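PDB 3DYI: esterase D from Lactobacillus rhamnosus, which probably hydrolyses carboxylic esters as a serine hydrolase of the alpha/beta-hydrolase fold. Local coordinates for residues Gly103-Met108 against Ser125-Gly130. Residues are numbered along the deposited sequence; the frame is centred on the assembly and turned at random.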
ATOM      1  N   GLY A 103       1.162  -1.752  -1.907  1.00 19.76           N
ATOM      2  CA  GLY A 103      -0.211  -1.295  -2.110  1.00 19.47           C
ATOM      3  C   GLY A 103      -0.311   0.078  -2.752  1.00 19.77           C
ATOM      4  O   GLY A 103      -1.261   0.353  -3.486  1.00 19.57           O
ATOM      5  N   GLY A 104       0.670   0.936  -2.465  1.00 19.58           N
ATOM      6  CA  GLY A 104       0.736   2.288  -3.028  1.00 19.59           C
ATOM      7  C   GLY A 104       0.889   2.283  -4.537  1.00 19.62           C
ATOM      8  O   GLY A 104       0.349   3.154  -5.227  1.00 19.64           O
ATOM      9  N   ILE A 105       1.636   1.305  -5.047  1.00 19.64           N
ATOM     10  CA  ILE A 105       1.818   1.133  -6.487  1.00 19.84           C
ATOM     11  C   ILE A 105       0.454   0.930  -7.145  1.00 19.98           C
ATOM     12  O   ILE A 105       0.126   1.590  -8.132  1.00 20.04           O
ATOM     13  CB  ILE A 105       2.769  -0.055  -6.819  1.00 19.62           C
ATOM     14  CG1 ILE A 105       4.153   0.176  -6.199  1.00 19.76           C
ATOM     15  CG2 ILE A 105       2.879  -0.259  -8.333  1.00 20.31           C
ATOM     16  CD1 ILE A 105       5.057  -1.080  -6.179  1.00 19.95           C
ATOM     17  N   PHE A 106      -0.348   0.033  -6.579  1.00 19.72           N
ATOM     18  CA  PHE A 106      -1.675  -0.237  -7.126  1.00 20.05           C
ATOM     19  C   PHE A 106      -2.656   0.911  -6.914  1.00 19.96           C
ATOM     20  O   PHE A 106      -3.508   1.155  -7.767  1.00 19.98           O
ATOM     21  CB  PHE A 106      -2.227  -1.559  -6.591  1.00 20.00           C
ATOM     22  CG  PHE A 106      -1.296  -2.716  -6.797  1.00 20.36           C
ATOM     23  CD1 PHE A 106      -0.840  -3.042  -8.075  1.00 21.28           C
ATOM     24  CD2 PHE A 106      -0.862  -3.478  -5.714  1.00 21.13           C
ATOM     25  CE1 PHE A 106       0.030  -4.119  -8.268  1.00 20.36           C
ATOM     26  CE2 PHE A 106       0.006  -4.552  -5.900  1.00 20.00           C
ATOM     27  CZ  PHE A 106       0.458  -4.868  -7.175  1.00 20.78           C
ATOM     28  N   ALA A 107      -2.516   1.621  -5.793  1.00 20.04           N
ATOM     29  CA  ALA A 107      -3.318   2.817  -5.536  1.00 19.87           C
ATOM     30  C   ALA A 107      -3.088   3.858  -6.631  1.00 19.90           C
ATOM     31  O   ALA A 107      -4.037   4.436  -7.170  1.00 19.94           O
ATOM     32  CB  ALA A 107      -2.989   3.401  -4.165  1.00 20.09           C
ATOM     33  N   MET A 108      -1.823   4.091  -6.967  1.00 20.02           N
ATOM     34  CA  MET A 108      -1.504   5.066  -8.010  1.00 20.25           C
ATOM     35  C   MET A 108      -1.987   4.607  -9.390  1.00 20.40           C
ATOM     36  O   MET A 108      -2.497   5.414 -10.165  1.00 20.30           O
ATOM     37  CB  MET A 108      -0.014   5.416  -8.007  1.00 20.12           C
ATOM     38  CG  MET A 108       0.435   6.180  -6.752  1.00 20.74           C
ATOM     39  SD  MET A 108      -0.563   7.643  -6.326  1.00 23.25           S
ATOM     40  CE  MET A 108      -0.427   8.600  -7.836  1.00 22.77           C
ATOM     41  N   SER A 125       5.510   4.891  -0.310  1.00 22.02           N
ATOM     42  CA  SER A 125       5.547   4.232  -1.615  1.00 22.94           C
ATOM     43  C   SER A 125       5.969   5.225  -2.699  1.00 23.46           C
ATOM     44  O   SER A 125       5.117   5.828  -3.359  1.00 23.74           O
ATOM     45  CB  SER A 125       4.189   3.609  -1.950  1.00 22.73           C
ATOM     46  OG  SER A 125       4.282   2.764  -3.091  1.00 22.26           O
ATOM     47  N   PRO A 126       7.290   5.414  -2.872  1.00 24.20           N
ATOM     48  CA  PRO A 126       7.831   6.367  -3.852  1.00 24.53           C
ATOM     49  C   PRO A 126       7.500   6.042  -5.320  1.00 24.81           C
ATOM     50  O   PRO A 126       7.642   6.912  -6.180  1.00 25.18           O
ATOM     51  CB  PRO A 126       9.342   6.295  -3.609  1.00 24.72           C
ATOM     52  CG  PRO A 126       9.486   5.732  -2.219  1.00 25.21           C
ATOM     53  CD  PRO A 126       8.364   4.758  -2.107  1.00 24.27           C
ATOM     54  N   ILE A 127       7.060   4.809  -5.586  1.00 25.06           N
ATOM     55  CA  ILE A 127       6.669   4.334  -6.931  1.00 24.92           C
ATOM     56  C   ILE A 127       7.871   4.145  -7.864  1.00 25.37           C
ATOM     57  O   ILE A 127       8.112   3.044  -8.368  1.00 25.33           O
ATOM     58  CB  ILE A 127       5.580   5.234  -7.622  1.00 24.87           C
ATOM     59  CG1 ILE A 127       4.394   5.523  -6.683  1.00 24.69           C
ATOM     60  CG2 ILE A 127       5.121   4.609  -8.945  1.00 24.96           C
ATOM     61  CD1 ILE A 127       3.616   4.297  -6.211  1.00 23.76           C
ATOM     62  N   LEU A 128       8.611   5.224  -8.098  1.00 25.50           N
ATOM     63  CA  LEU A 128       9.858   5.151  -8.856  1.00 26.16           C
ATOM     64  C   LEU A 128      10.809   4.172  -8.163  1.00 26.09           C
ATOM     65  O   LEU A 128      11.079   4.312  -6.969  1.00 26.23           O
ATOM     66  CB  LEU A 128      10.492   6.542  -8.972  1.00 25.94           C
ATOM     67  CG  LEU A 128       9.852   7.557  -9.932  1.00 26.56           C
ATOM     68  CD1 LEU A 128       8.437   7.961  -9.517  1.00 27.05           C
ATOM     69  CD2 LEU A 128      10.734   8.786 -10.021  1.00 26.83           C
ATOM     70  N   PRO A 129      11.274   3.142  -8.894  1.00 26.55           N
ATOM     71  CA  PRO A 129      12.197   2.155  -8.325  1.00 26.73           C
ATOM     72  C   PRO A 129      13.562   2.732  -7.970  1.00 26.97           C
ATOM     73  O   PRO A 129      14.051   3.646  -8.632  1.00 26.97           O
ATOM     74  CB  PRO A 129      12.352   1.120  -9.448  1.00 26.90           C
ATOM     75  CG  PRO A 129      11.194   1.347 -10.345  1.00 27.42           C
ATOM     76  CD  PRO A 129      10.923   2.814 -10.286  1.00 26.55           C
ATOM     77  N   GLY A 130      14.165   2.198  -6.917  1.00 27.21           N
ATOM     78  CA  GLY A 130      15.474   2.654  -6.479  1.00 27.62           C
ATOM     79  C   GLY A 130      16.066   1.681  -5.490  1.00 28.03           C
ATOM     80  O   GLY A 130      15.553   0.569  -5.309  1.00 28.01           O
TER
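The CD1 methyl of Ile-127 rests on the helix surface formed by Gly-104, Ile-105 and Met-108, touching backbone as much as side chain: it lies 3.6 Å from Gly-104 O and the same distance from Ile-105 CA. Met-108 adds a side-chain contact, its CG 3.7 Å from Ile-127 CD1, and the two side chains cross at about a right angle. Ile-105 instead passes alongside in the opposite sense, with a looser approach of 4.2 Å from its CG1 to Ile-127 CD1. A chi1 of -49° sets CG1 of Ile-127 beside its backbone N, and the bend at chi2 (-61°) carries CD1 to the helix. Ser-125 meets the same part of the helix, its OG 3.6 Å from Gly-104 CA. No hydrogen bond joins the segments; the hydroxyl is hydrogen-bonded to Ser-101 O, just before the helical segment. That bond ties the loop after strand 119-123 to the backbone of the predicted nucleophile. Gly-104, without a side chain, lets Ser-125 CB come within 3.9 Å of its CA. Leu-206 also packs on Ile-127. The arrangement is consistent with the nucleophile elbow of an alpha/beta hydrolase, whose following helix packs against the loop beyond the next parallel strand.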